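Local coordinates for protein glutamate--tRNA ligase (Elizabethkingia anophelis, PDB 6B1Z) that ligates glutamate to its cognate tRNA at the expense of ATP, as expected of a class I aminoacyl-tRNA synthetase, at residues 46-51 against 75-80; 12-17 against 33-38; 85-90 against 219-224; 22-27 against 64-69. All coordinates share one frame; numbering follows the deposited sequence. Where two conformers were deposited one is given.

Contact 1: residues 46-51 against 75-80; sequences FILRIE and MVPDES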
loop_
_atom_site.group_PDB
_atom_site.type_symbol
_atom_site.label_atom_id
_atom_site.label_comp_id
_atom_site.label_asym_id
_atom_site.label_seq_id
_atom_site.Cartn_x
_atom_site.Cartn_y
_atom_site.Cartn_z
ATOM N N PHE A 46 15.294 -2.684 -12.120
ATOM C CA PHE A 46 14.616 -2.592 -10.830
ATOM C C PHE A 46 15.075 -3.773 -9.978
ATOM O O PHE A 46 14.812 -4.928 -10.327
ATOM C CB PHE A 46 13.097 -2.576 -11.053
ATOM C CG PHE A 46 12.253 -2.669 -9.799
ATOM C CD1 PHE A 46 12.425 -1.786 -8.751
ATOM C CD2 PHE A 46 11.209 -3.595 -9.729
ATOM C CE1 PHE A 46 11.617 -1.860 -7.611
ATOM C CE2 PHE A 46 10.401 -3.669 -8.593
ATOM C CZ PHE A 46 10.605 -2.796 -7.545
ATOM N N ILE A 47 15.779 -3.480 -8.889
ATOM C CA ILE A 47 16.419 -4.474 -8.032
ATOM C C ILE A 47 15.636 -4.567 -6.730
ATOM O O ILE A 47 15.219 -3.544 -6.175
ATOM C CB ILE A 47 17.893 -4.089 -7.750
ATOM C CG1 ILE A 47 18.791 -4.341 -8.965
ATOM C CG2 ILE A 47 18.462 -4.855 -6.539
ATOM C CD1 ILE A 47 18.676 -3.357 -10.090
ATOM N N LEU A 48 15.432 -5.788 -6.233
ATOM C CA LEU A 48 14.923 -6.000 -4.878
ATOM C C LEU A 48 16.062 -6.518 -4.015
ATOM O O LEU A 48 16.641 -7.573 -4.313
ATOM C CB LEU A 48 13.758 -7.001 -4.872
ATOM C CG LEU A 48 13.262 -7.400 -3.475
ATOM C CD1 LEU A 48 12.602 -6.219 -2.744
ATOM C CD2 LEU A 48 12.256 -8.549 -3.617
ATOM N N ARG A 49 16.409 -5.766 -2.969
ATOM C CA ARG A 49 17.439 -6.163 -2.022
ATOM C C ARG A 49 16.794 -6.313 -0.653
ATOM O O ARG A 49 16.165 -5.374 -0.145
ATOM C CB ARG A 49 18.589 -5.150 -1.992
ATOM C CG ARG A 49 19.761 -5.618 -1.131
ATOM C CD ARG A 49 20.990 -4.714 -1.257
ATOM N NE ARG A 49 20.747 -3.398 -0.652
ATOM C CZ ARG A 49 20.993 -2.232 -1.241
ATOM N NH1 ARG A 49 21.503 -2.177 -2.465
ATOM N NH2 ARG A 49 20.755 -1.110 -0.585
ATOM N N ILE A 50 16.920 -7.495 -0.070
ATOM C CA ILE A 50 16.291 -7.795 1.211
ATOM C C ILE A 50 17.221 -7.347 2.332
ATOM O O ILE A 50 18.386 -7.760 2.414
ATOM C CB ILE A 50 15.942 -9.287 1.322
ATOM C CG1 ILE A 50 14.910 -9.664 0.255
ATOM C CG2 ILE A 50 15.452 -9.621 2.744
ATOM C CD1 ILE A 50 13.603 -8.890 0.319
ATOM N N GLU A 51 16.705 -6.472 3.192
ATOM C CA GLU A 51 17.498 -5.856 4.244
ATOM C C GLU A 51 17.319 -6.648 5.533
ATOM O O GLU A 51 16.631 -6.228 6.465
ATOM C CB GLU A 51 17.072 -4.409 4.417
ATOM C CG GLU A 51 16.987 -3.683 3.109
ATOM C CD GLU A 51 18.313 -3.103 2.715
ATOM O OE1 GLU A 51 18.805 -2.264 3.503
ATOM O OE2 GLU A 51 18.867 -3.507 1.661
ATOM N N MET A 75 4.709 -5.631 -10.649
ATOM C CA MET A 75 6.007 -4.949 -10.658
ATOM C C MET A 75 7.095 -5.936 -10.229
ATOM O O MET A 75 7.637 -5.819 -9.122
ATOM C CB MET A 75 6.003 -3.735 -9.738
ATOM C CG MET A 75 4.850 -2.795 -9.926
ATOM S SD MET A 75 5.100 -1.304 -8.943
ATOM C CE MET A 75 4.989 -1.918 -7.260
ATOM N N VAL A 76 7.429 -6.880 -11.101
ATOM C CA VAL A 76 8.368 -7.956 -10.767
ATOM C C VAL A 76 9.798 -7.433 -10.886
ATOM O O VAL A 76 10.163 -6.869 -11.933
ATOM C CB VAL A 76 8.151 -9.156 -11.678
ATOM C CG1 VAL A 76 9.127 -10.269 -11.326
ATOM C CG2 VAL A 76 6.697 -9.659 -11.591
ATOM N N PRO A 77 10.634 -7.623 -9.866
ATOM C CA PRO A 77 12.019 -7.155 -9.948
ATOM C C PRO A 77 12.810 -7.852 -11.047
ATOM O O PRO A 77 12.623 -9.037 -11.335
ATOM C CB PRO A 77 12.588 -7.495 -8.565
ATOM C CG PRO A 77 11.379 -7.596 -7.672
ATOM C CD PRO A 77 10.304 -8.156 -8.534
ATOM N N ASP A 78 13.732 -7.094 -11.638
ATOM C CA ASP A 78 14.668 -7.655 -12.610
ATOM C C ASP A 78 15.768 -8.469 -11.940
ATOM O O ASP A 78 16.306 -9.409 -12.547
ATOM C CB ASP A 78 15.298 -6.518 -13.424
ATOM C CG ASP A 78 14.275 -5.730 -14.212
ATOM O OD1 ASP A 78 13.518 -6.353 -14.992
ATOM O OD2 ASP A 78 14.205 -4.496 -14.041
ATOM N N GLU A 79 16.126 -8.101 -10.711
ATOM C CA GLU A 79 17.148 -8.761 -9.906
ATOM C C GLU A 79 16.589 -8.884 -8.498
ATOM O O GLU A 79 16.005 -7.926 -7.991
ATOM C CB GLU A 79 18.458 -7.957 -9.900
ATOM C CG GLU A 79 19.030 -7.758 -11.304
ATOM C CD GLU A 79 20.203 -6.801 -11.370
ATOM O OE1 GLU A 79 20.931 -6.614 -10.361
ATOM O OE2 GLU A 79 20.410 -6.239 -12.473
ATOM N N SER A 80 16.728 -10.072 -7.889
ATOM C CA SER A 80 16.115 -10.352 -6.591
ATOM C C SER A 80 16.614 -11.699 -6.088
ATOM O O SER A 80 17.241 -12.449 -6.848
ATOM C CB SER A 80 14.585 -10.374 -6.705
ATOM O OG SER A 80 14.182 -11.486 -7.485
#
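F46 and D78 exchange hydrogen bonds in both directions. F46 N donates to D78 OD2 at 2.9 Å, using the anti lone pair of the carboxylate, and D78 N returns a bond to F46 O at 2.8 Å. With chi1 at -62°, D78 CG lies beside its own backbone N; K40 NZ adds a salt bridge to OD2. The F46 ring, its CG anti to the backbone N (chi1 172°), presents its edge to M75 O, which lies in the ring plane 3.5 Å from CE2. I47 and E79 run side by side and point the same way, I47 CG1 coming within 3.4 Å of E79 OE1, an oxygen also bonded to Y90 OH. L48 CB instead packs on P77 CG at 3.7 Å. The bond from L48 N to E79 O is short and nearly straight (2.8 Å, 174°). Since I47 pairs with V14 and F16 on the other edge, this single bridge borders the parallel pair 13-16/45-48 in the Rossmann-type catalytic domain of class I synthetases.

Contact 2: residues 12-17 against 33-38; sequences VRVRFA and LYDYLF. With FMT (formic acid), chain C.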
loop_
_atom_site.group_PDB
_atom_site.type_symbol
_atom_site.label_atom_id
_atom_site.label_comp_id
_atom_site.label_asym_id
_atom_site.label_seq_id
_atom_site.Cartn_x
_atom_site.Cartn_y
_atom_site.Cartn_z
ATOM N N VAL A 12 20.149 3.386 -15.896
ATOM C CA VAL A 12 19.523 3.633 -14.602
ATOM C C VAL A 12 19.361 2.316 -13.852
ATOM O O VAL A 12 18.922 1.304 -14.415
ATOM C CB VAL A 12 18.176 4.344 -14.797
ATOM C CG1 VAL A 12 17.331 4.283 -13.551
ATOM C CG2 VAL A 12 18.424 5.787 -15.239
ATOM N N ARG A 13 19.726 2.317 -12.571
ATOM C CA ARG A 13 19.516 1.163 -11.698
ATOM C C ARG A 13 18.985 1.659 -10.361
ATOM O O ARG A 13 19.635 2.480 -9.702
ATOM C CB ARG A 13 20.819 0.371 -11.516
ATOM C CG ARG A 13 21.293 -0.301 -12.803
ATOM C CD ARG A 13 22.632 -0.994 -12.663
ATOM N NE ARG A 13 22.668 -1.960 -11.565
ATOM C CZ ARG A 13 22.116 -3.174 -11.584
ATOM N NH1 ARG A 13 21.434 -3.612 -12.647
ATOM N NH2 ARG A 13 22.224 -3.948 -10.512
ATOM N N VAL A 14 17.803 1.185 -9.983
ATOM C CA VAL A 14 17.154 1.557 -8.729
ATOM C C VAL A 14 16.935 0.290 -7.915
ATOM O O VAL A 14 16.922 -0.817 -8.450
ATOM C CB VAL A 14 15.810 2.284 -8.960
ATOM C CG1 VAL A 14 16.028 3.576 -9.744
ATOM C CG2 VAL A 14 14.821 1.353 -9.681
ATOM N N ARG A 15 16.739 0.452 -6.608
ATOM C CA ARG A 15 16.454 -0.718 -5.784
ATOM C C ARG A 15 15.403 -0.414 -4.725
ATOM O O ARG A 15 15.407 0.644 -4.090
ATOM C CB ARG A 15 17.731 -1.283 -5.116
ATOM C CG ARG A 15 18.207 -0.569 -3.832
ATOM C CD ARG A 15 18.553 0.906 -4.043
ATOM N NE ARG A 15 19.231 1.460 -2.872
ATOM C CZ ARG A 15 18.622 1.948 -1.794
ATOM N NH1 ARG A 15 17.293 1.979 -1.721
ATOM N NH2 ARG A 15 19.352 2.415 -0.779
ATOM N N PHE A 16 14.504 -1.375 -4.542
ATOM C CA PHE A 16 13.579 -1.389 -3.425
ATOM C C PHE A 16 14.248 -2.210 -2.335
ATOM O O PHE A 16 14.634 -3.363 -2.585
ATOM C CB PHE A 16 12.243 -1.991 -3.874
ATOM C CG PHE A 16 11.164 -1.953 -2.829
ATOM C CD1 PHE A 16 10.889 -0.788 -2.138
ATOM C CD2 PHE A 16 10.398 -3.088 -2.572
ATOM C CE1 PHE A 16 9.889 -0.752 -1.189
ATOM C CE2 PHE A 16 9.386 -3.054 -1.614
ATOM C CZ PHE A 16 9.138 -1.886 -0.925
ATOM N N ALA A 17 14.416 -1.619 -1.153
ATOM C CA ALA A 17 15.186 -2.226 -0.069
ATOM C C ALA A 17 14.330 -2.296 1.184
ATOM O O ALA A 17 14.602 -1.606 2.170
ATOM C CB ALA A 17 16.475 -1.445 0.179
ATOM N N LEU A 33 6.678 1.432 -6.309
ATOM C CA LEU A 33 6.082 1.847 -7.573
ATOM C C LEU A 33 6.927 2.903 -8.265
ATOM O O LEU A 33 7.182 2.810 -9.472
ATOM C CB LEU A 33 4.661 2.365 -7.343
ATOM C CG LEU A 33 3.994 2.981 -8.573
ATOM C CD1 LEU A 33 3.737 1.949 -9.679
ATOM C CD2 LEU A 33 2.705 3.656 -8.175
ATOM N N TYR A 34 7.361 3.924 -7.518
ATOM C CA TYR A 34 8.158 4.974 -8.148
ATOM C C TYR A 34 9.518 4.441 -8.608
ATOM O O TYR A 34 10.022 4.875 -9.655
ATOM C CB TYR A 34 8.297 6.178 -7.204
ATOM C CG TYR A 34 7.027 7.006 -6.997
ATOM C CD1 TYR A 34 5.846 6.754 -7.711
ATOM C CD2 TYR A 34 7.011 8.047 -6.081
ATOM C CE1 TYR A 34 4.699 7.522 -7.498
ATOM C CE2 TYR A 34 5.872 8.822 -5.872
ATOM C CZ TYR A 34 4.722 8.556 -6.575
ATOM O OH TYR A 34 3.621 9.335 -6.356
ATOM N N ASP A 35 10.118 3.500 -7.861
ATOM C CA ASP A 35 11.291 2.774 -8.359
ATOM C C ASP A 35 11.015 2.129 -9.711
ATOM O O ASP A 35 11.801 2.262 -10.662
ATOM C CB ASP A 35 11.687 1.663 -7.383
ATOM C CG ASP A 35 12.461 2.142 -6.197
ATOM O OD1 ASP A 35 13.331 3.032 -6.353
ATOM O OD2 ASP A 35 12.224 1.579 -5.093
ATOM N N TYR A 36 9.922 1.366 -9.784
ATOM C CA TYR A 36 9.584 0.621 -10.991
ATOM C C TYR A 36 9.321 1.561 -12.157
ATOM O O TYR A 36 9.873 1.387 -13.253
ATOM C CB TYR A 36 8.359 -0.246 -10.700
ATOM C CG TYR A 36 7.940 -1.170 -11.820
ATOM C CD1 TYR A 36 8.683 -2.299 -12.134
ATOM C CD2 TYR A 36 6.786 -0.918 -12.554
ATOM C CE1 TYR A 36 8.292 -3.148 -13.148
ATOM C CE2 TYR A 36 6.387 -1.758 -13.569
ATOM C CZ TYR A 36 7.148 -2.874 -13.869
ATOM O OH TYR A 36 6.755 -3.714 -14.892
ATOM N N LEU A 37 8.492 2.582 -11.927
ATOM C CA LEU A 37 8.167 3.528 -12.989
ATOM C C LEU A 37 9.408 4.257 -13.474
ATOM O O LEU A 37 9.589 4.444 -14.682
ATOM C CB LEU A 37 7.116 4.530 -12.501
ATOM C CG LEU A 37 5.729 3.967 -12.150
ATOM C CD1 LEU A 37 4.803 5.073 -11.645
ATOM C CD2 LEU A 37 5.117 3.272 -13.364
ATOM N N PHE A 38 10.284 4.663 -12.550
ATOM C CA PHE A 38 11.495 5.376 -12.950
ATOM C C PHE A 38 12.416 4.472 -13.759
ATOM O O PHE A 38 12.947 4.885 -14.799
ATOM C CB PHE A 38 12.217 5.928 -11.720
ATOM C CG PHE A 38 13.398 6.803 -12.049
ATOM C CD1 PHE A 38 13.220 8.108 -12.469
ATOM C CD2 PHE A 38 14.694 6.316 -11.923
ATOM C CE1 PHE A 38 14.309 8.907 -12.771
ATOM C CE2 PHE A 38 15.781 7.118 -12.224
ATOM C CZ PHE A 38 15.587 8.406 -12.636
HETATM C C FMT C . 17.213 3.087 1.800
HETATM O O1 FMT C . 16.407 2.932 0.875
HETATM O O2 FMT C . 18.348 3.569 1.661
HETATM O O HOH W 1 16.139 3.304 -5.622
#
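Water 1 ties R15 to D35: its oxygen accepts from R15 N at 3.1 Å and can donate to D35 OD1 at 2.9 Å, joining strand 13-16 to helix 26-41 where no direct hydrogen bond does so. D35 CG sits beside its own backbone N (chi1 -79°), and the second oxygen, OD2, ends 3.5 Å from R15 O; both are acceptors, so this is proximity and not a bond. F16 crosses the D35 side chain at about a right angle, ring and carboxylate planes 59° apart. V14 fills the middle of the interface. Its CG2 is pressed against D35 O at 3.3 Å, while CG1 meets the edge of the F38 ring near its plane, 3.7 Å from CD2. V12 CG1 approaches CE2 of the same ring obliquely at 3.5 Å. The axes of strand 13-16 and of residues 33-38 run nearly antiparallel, at 160°, as in the first half of a beta-alpha-beta crossover. R15 leaves the strand with its CB turned away from the helix, and its guanidinium grips a formate by two bonds, NH1 to O1 and NH2 to O2, both 2.9 Å; D218 holds its NE, and R228 also binds the formate. The formate probably came from the crystallisation liquor, but this paired grip implies a site suited to a carboxylate, consistent with a place for the glutamate substrate.

Contact 3: residues 85-90 against 219-224; sequences GPYAPY and HEMKIT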
loop_
_atom_site.group_PDB
_atom_site.type_symbol
_atom_site.label_atom_id
_atom_site.label_comp_id
_atom_site.label_asym_id
_atom_site.label_seq_id
_atom_site.Cartn_x
_atom_site.Cartn_y
_atom_site.Cartn_z
ATOM N N GLY A 85 20.620 -12.583 -10.278
ATOM C CA GLY A 85 21.133 -11.401 -10.926
ATOM C C GLY A 85 22.636 -11.309 -10.803
ATOM O O GLY A 85 23.268 -12.071 -10.070
ATOM N N PRO A 86 23.234 -10.328 -11.487
ATOM C CA PRO A 86 24.703 -10.256 -11.570
ATOM C C PRO A 86 25.401 -9.847 -10.280
ATOM O O PRO A 86 26.627 -10.007 -10.192
ATOM C CB PRO A 86 24.935 -9.210 -12.671
ATOM C CG PRO A 86 23.695 -8.356 -12.637
ATOM C CD PRO A 86 22.567 -9.297 -12.300
ATOM N N TYR A 87 24.680 -9.324 -9.289
ATOM C CA TYR A 87 25.288 -8.849 -8.051
ATOM C C TYR A 87 24.768 -9.614 -6.839
ATOM O O TYR A 87 24.775 -9.098 -5.722
ATOM C CB TYR A 87 25.070 -7.345 -7.877
ATOM C CG TYR A 87 25.625 -6.573 -9.045
ATOM C CD1 TYR A 87 27.000 -6.452 -9.222
ATOM C CD2 TYR A 87 24.787 -6.020 -10.000
ATOM C CE1 TYR A 87 27.518 -5.778 -10.298
ATOM C CE2 TYR A 87 25.302 -5.342 -11.091
ATOM C CZ TYR A 87 26.674 -5.224 -11.225
ATOM O OH TYR A 87 27.213 -4.554 -12.297
ATOM N N ALA A 88 24.341 -10.856 -7.046
ATOM C CA ALA A 88 23.906 -11.682 -5.939
ATOM C C ALA A 88 25.057 -11.879 -4.950
ATOM O O ALA A 88 26.229 -11.859 -5.340
ATOM C CB ALA A 88 23.414 -13.029 -6.465
ATOM N N PRO A 89 24.754 -12.111 -3.655
ATOM C CA PRO A 89 23.423 -12.297 -3.059
ATOM C C PRO A 89 22.619 -11.015 -2.921
ATOM O O PRO A 89 23.157 -9.955 -2.604
ATOM C CB PRO A 89 23.730 -12.861 -1.665
ATOM C CG PRO A 89 25.144 -13.374 -1.744
ATOM C CD PRO A 89 25.827 -12.427 -2.693
ATOM N N TYR A 90 21.314 -11.131 -3.141
ATOM C CA TYR A 90 20.417 -9.998 -2.951
ATOM C C TYR A 90 19.774 -9.997 -1.571
ATOM O O TYR A 90 18.837 -9.228 -1.343
ATOM C CB TYR A 90 19.350 -9.969 -4.062
ATOM C CG TYR A 90 19.977 -9.626 -5.395
ATOM C CD1 TYR A 90 20.213 -8.304 -5.746
ATOM C CD2 TYR A 90 20.380 -10.639 -6.281
ATOM C CE1 TYR A 90 20.828 -7.981 -6.951
ATOM C CE2 TYR A 90 20.996 -10.326 -7.490
ATOM C CZ TYR A 90 21.203 -8.999 -7.821
ATOM O OH TYR A 90 21.815 -8.674 -9.005
ATOM N N HIS A 219 26.824 0.884 -3.880
ATOM C CA HIS A 219 28.037 0.958 -4.685
ATOM C C HIS A 219 28.259 -0.329 -5.473
ATOM O O HIS A 219 28.435 -0.293 -6.701
ATOM C CB HIS A 219 29.229 1.256 -3.772
ATOM C CG HIS A 219 30.539 1.315 -4.494
ATOM N ND1 HIS A 219 30.898 2.377 -5.297
ATOM C CD2 HIS A 219 31.571 0.444 -4.536
ATOM C CE1 HIS A 219 32.099 2.157 -5.801
ATOM N NE2 HIS A 219 32.530 0.989 -5.359
ATOM N N GLU A 220 28.252 -1.482 -4.783
ATOM C CA GLU A 220 28.547 -2.751 -5.440
ATOM C C GLU A 220 27.527 -3.085 -6.523
ATOM O O GLU A 220 27.888 -3.659 -7.564
ATOM C CB GLU A 220 28.602 -3.883 -4.411
ATOM C CG GLU A 220 29.784 -3.793 -3.452
ATOM C CD GLU A 220 31.128 -3.819 -4.153
ATOM O OE1 GLU A 220 31.597 -4.920 -4.504
ATOM O OE2 GLU A 220 31.715 -2.737 -4.359
ATOM N N MET A 221 26.254 -2.759 -6.296
ATOM C CA MET A 221 25.198 -3.083 -7.252
ATOM C C MET A 221 25.005 -1.988 -8.292
ATOM O O MET A 221 24.065 -2.068 -9.092
ATOM C CB MET A 221 23.882 -3.353 -6.518
ATOM C CG MET A 221 23.965 -4.528 -5.554
ATOM S SD MET A 221 22.385 -4.908 -4.782
ATOM C CE MET A 221 22.833 -6.438 -3.937
ATOM N N LYS A 222 25.896 -0.986 -8.305
ATOM C CA LYS A 222 25.920 0.058 -9.329
ATOM C C LYS A 222 24.583 0.794 -9.398
ATOM O O LYS A 222 24.084 1.128 -10.477
ATOM C CB LYS A 222 26.329 -0.510 -10.696
ATOM C CG LYS A 222 27.722 -1.192 -10.644
ATOM C CD LYS A 222 28.350 -1.337 -12.013
ATOM C CE LYS A 222 29.634 -2.158 -11.937
ATOM N NZ LYS A 222 30.647 -1.563 -11.017
ATOM N N ILE A 223 24.009 1.056 -8.224
ATOM C CA ILE A 223 22.776 1.833 -8.124
ATOM C C ILE A 223 23.050 3.280 -8.521
ATOM O O ILE A 223 24.040 3.889 -8.087
ATOM C CB ILE A 223 22.212 1.747 -6.699
ATOM C CG1 ILE A 223 21.871 0.293 -6.344
ATOM C CG2 ILE A 223 20.987 2.664 -6.528
ATOM C CD1 ILE A 223 20.899 -0.378 -7.321
ATOM N N THR A 224 22.170 3.840 -9.351
ATOM C CA THR A 224 22.317 5.225 -9.800
ATOM C C THR A 224 21.395 6.203 -9.080
ATOM O O THR A 224 21.745 7.386 -8.950
ATOM C CB THR A 224 22.059 5.327 -11.308
ATOM O OG1 THR A 224 20.712 4.937 -11.605
ATOM C CG2 THR A 224 23.031 4.444 -12.098
#
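E220 meets Y87 through its backbone: E220 O lies 3.4 Å from Y87 CD1, obliquely to the ring. M221 follows and makes the broadest use of the loop. Its CA stands over one face of the Y87 ring, 4.2 Å from the centroid and 19° off the normal, a CH-pi contact, while P86 CB occupies the opposite face toward the rim. The M221 side chain then leaves the ring, its CG packing on Y87 CB at 3.8 Å. With chi2 at -176° the chain is extended, and SD arrives beside Y90 in an oblique Met-aromatic contact, 5.1 Å from the centroid; the terminal CE touches Y90 CD1 at 3.7 Å. Y90 is itself fixed, since its OH accepts a 3.0 Å bond from Y87 N and also pairs with E79. K222 comes next with a positive phi of 57°, as the C-prime residue of a Schellman motif in which K222 N bonds to H219 O and I223 N to D218 O. Its aliphatic chain crosses Y87 at about a right angle, so that CD and CE each come 3.4 Å from the hydroxyl oxygen. The end of helix 210-220 thus packs on the loop between helices 62-73 and 96-106, and R13 of strand 13-16 bonds to M221 O and pairs with T224 just ahead of strand 225-229.

Contact 4: residues 22-27 against 64-69; sequences GPLHLG and EYIMEA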
loop_
_atom_site.group_PDB
_atom_site.type_symbol
_atom_site.label_atom_id
_atom_site.label_comp_id
_atom_site.label_asym_id
_atom_site.label_seq_id
_atom_site.Cartn_x
_atom_site.Cartn_y
_atom_site.Cartn_z
ATOM N N GLY A 22 7.871 -7.451 8.691
ATOM C CA GLY A 22 6.444 -7.217 8.690
ATOM C C GLY A 22 5.946 -6.891 7.296
ATOM O O GLY A 22 6.684 -7.003 6.314
ATOM N N PRO A 23 4.690 -6.471 7.180
ATOM C CA PRO A 23 4.112 -6.220 5.857
ATOM C C PRO A 23 4.515 -4.864 5.296
ATOM O O PRO A 23 4.920 -3.950 6.017
ATOM C CB PRO A 23 2.607 -6.259 6.125
ATOM C CG PRO A 23 2.495 -5.725 7.524
ATOM C CD PRO A 23 3.716 -6.246 8.262
ATOM N N LEU A 24 4.359 -4.747 3.981
ATOM C CA LEU A 24 4.480 -3.451 3.318
ATOM C C LEU A 24 3.336 -2.531 3.727
ATOM O O LEU A 24 2.170 -2.942 3.752
ATOM C CB LEU A 24 4.468 -3.630 1.802
ATOM C CG LEU A 24 5.647 -4.360 1.171
ATOM C CD1 LEU A 24 5.445 -4.400 -0.329
ATOM C CD2 LEU A 24 6.967 -3.683 1.538
ATOM N N HIS A 25 3.672 -1.288 4.064
ATOM C CA HIS A 25 2.691 -0.236 4.252
ATOM C C HIS A 25 2.492 0.504 2.928
ATOM O O HIS A 25 3.206 0.278 1.955
ATOM C CB HIS A 25 3.138 0.729 5.356
ATOM C CG HIS A 25 3.166 0.120 6.725
ATOM N ND1 HIS A 25 2.304 0.507 7.731
ATOM C CD2 HIS A 25 3.960 -0.840 7.259
ATOM C CE1 HIS A 25 2.560 -0.193 8.822
ATOM N NE2 HIS A 25 3.564 -1.012 8.566
ATOM N N LEU A 26 1.500 1.396 2.908
ATOM C CA LEU A 26 1.217 2.162 1.695
ATOM C C LEU A 26 2.430 2.966 1.239
ATOM O O LEU A 26 2.714 3.046 0.038
ATOM C CB LEU A 26 0.021 3.077 1.923
ATOM C CG LEU A 26 -0.895 3.353 0.741
ATOM C CD1 LEU A 26 -1.482 2.054 0.198
ATOM C CD2 LEU A 26 -2.000 4.289 1.196
ATOM N N GLY A 27 3.158 3.572 2.180
ATOM C CA GLY A 27 4.373 4.280 1.806
ATOM C C GLY A 27 5.380 3.391 1.101
ATOM O O GLY A 27 6.042 3.817 0.152
ATOM N N GLU A 64 8.510 -13.393 1.367
ATOM C CA GLU A 64 7.436 -13.957 0.556
ATOM C C GLU A 64 6.285 -12.968 0.411
ATOM O O GLU A 64 5.743 -12.793 -0.685
ATOM C CB GLU A 64 6.947 -15.268 1.173
ATOM C CG GLU A 64 7.980 -16.401 1.163
ATOM C CD GLU A 64 8.898 -16.407 2.385
ATOM O OE1 GLU A 64 9.191 -15.329 2.946
ATOM O OE2 GLU A 64 9.327 -17.510 2.787
ATOM N N TYR A 65 5.915 -12.295 1.502
ATOM C CA TYR A 65 4.881 -11.261 1.430
ATOM C C TYR A 65 5.232 -10.182 0.404
ATOM O O TYR A 65 4.386 -9.766 -0.402
ATOM C CB TYR A 65 4.679 -10.641 2.821
ATOM C CG TYR A 65 3.547 -9.635 2.900
ATOM C CD1 TYR A 65 3.700 -8.338 2.395
ATOM C CD2 TYR A 65 2.341 -9.980 3.488
ATOM C CE1 TYR A 65 2.667 -7.430 2.451
ATOM C CE2 TYR A 65 1.299 -9.070 3.559
ATOM C CZ TYR A 65 1.474 -7.803 3.038
ATOM O OH TYR A 65 0.445 -6.894 3.110
ATOM N N ILE A 66 6.467 -9.676 0.456
ATOM C CA ILE A 66 6.893 -8.632 -0.465
ATOM C C ILE A 66 6.774 -9.105 -1.906
ATOM O O ILE A 66 6.220 -8.403 -2.760
ATOM C CB ILE A 66 8.332 -8.198 -0.137
ATOM C CG1 ILE A 66 8.365 -7.488 1.215
ATOM C CG2 ILE A 66 8.885 -7.319 -1.261
ATOM C CD1 ILE A 66 9.761 -7.528 1.873
ATOM N N MET A 67 7.302 -10.304 -2.200
ATOM C CA MET A 67 7.227 -10.820 -3.565
ATOM C C MET A 67 5.779 -11.003 -4.008
ATOM O O MET A 67 5.421 -10.637 -5.138
ATOM C CB MET A 67 8.012 -12.132 -3.684
ATOM C CG MET A 67 9.528 -11.944 -3.703
ATOM S SD MET A 67 10.086 -10.887 -5.053
ATOM C CE MET A 67 9.583 -11.845 -6.491
ATOM N N GLU A 68 4.923 -11.542 -3.128
ATOM C CA GLU A 68 3.520 -11.744 -3.487
ATOM C C GLU A 68 2.824 -10.412 -3.757
ATOM O O GLU A 68 2.011 -10.304 -4.679
ATOM C CB GLU A 68 2.793 -12.527 -2.391
ATOM C CG GLU A 68 1.357 -12.908 -2.752
ATOM C CD GLU A 68 0.683 -13.775 -1.694
ATOM O OE1 GLU A 68 1.390 -14.316 -0.813
ATOM O OE2 GLU A 68 -0.558 -13.920 -1.746
ATOM N N ALA A 69 3.155 -9.378 -2.983
ATOM C CA ALA A 69 2.509 -8.083 -3.196
ATOM C C ALA A 69 2.974 -7.443 -4.493
ATOM O O ALA A 69 2.161 -6.894 -5.246
ATOM C CB ALA A 69 2.790 -7.157 -2.014
#
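P23 lies over one face of the Y65 ring. Its CB rises 3.6 Å above the ring plane, displaced toward the rim, and touches CZ at 3.6 Å; measured to the centroid the distance is 4.0 Å and the direction 25° off the normal, a CH-pi contact. Y65 CG is anti to the backbone N (chi1 -175°), and at the far end of the ring the hydroxyl bonds to L283 O, with F281 and P282 packed nearby. Beyond the proline the backbone stays close, L24 N lying 3.5 Å from Y65 CE1 at an oblique angle, although no hydrogen bond crosses between 22-27 and 64-69. This turn leads into H25, the N-cap of helix 26-41, where H25, L26 and G27 begin the HIGH-type signature of class I synthetases, a motif that in relatives contributes to ATP binding. L24 is the main bump. Its branched end settles into the hollow between I66 and A69 on helix 62-73, with Y65 at the margin: CD2 meets I66 CG1 at 4.1 Å, and CD1, anti to CA (chi2 -179°), faces A69 CB at 4.2 Å. L24 and I66 cross at about a right angle, while L24 CB comes 4.3 Å from Y65 CE1. At the other end of the segment, G22 N bonds to S62 OG, on the first residue of helix 62-73.

How the contacts relate
Contacts 1, 2 and 4 are buried, and each uses a part of the beta-alpha-beta unit or the approach to its helix, whereas contact 3 is only partly buried and lies farther from the chain centre. Contacts 1 and 2 meet at the sheet, with I47 O bonding to F16 N at 2.8 Å and E79 OE2 bridging to R13 NH1. Contacts 2 and 4 touch where F16 CZ reaches L24 CD2, and M67 of contact 4 packs on L48 of contact 1. Y90 links contact 3 to contact 1, and R13 links it to contact 2. Only contact 1 has direct hydrogen bonds across, from backbone groups and one to the D78 carboxylate; contact 2 adds a water bridge to apolar packing, contact 3 rests on CH-pi and Met-aromatic contacts, and contact 4 combines proline-tyrosine CH-pi with aliphatic packing.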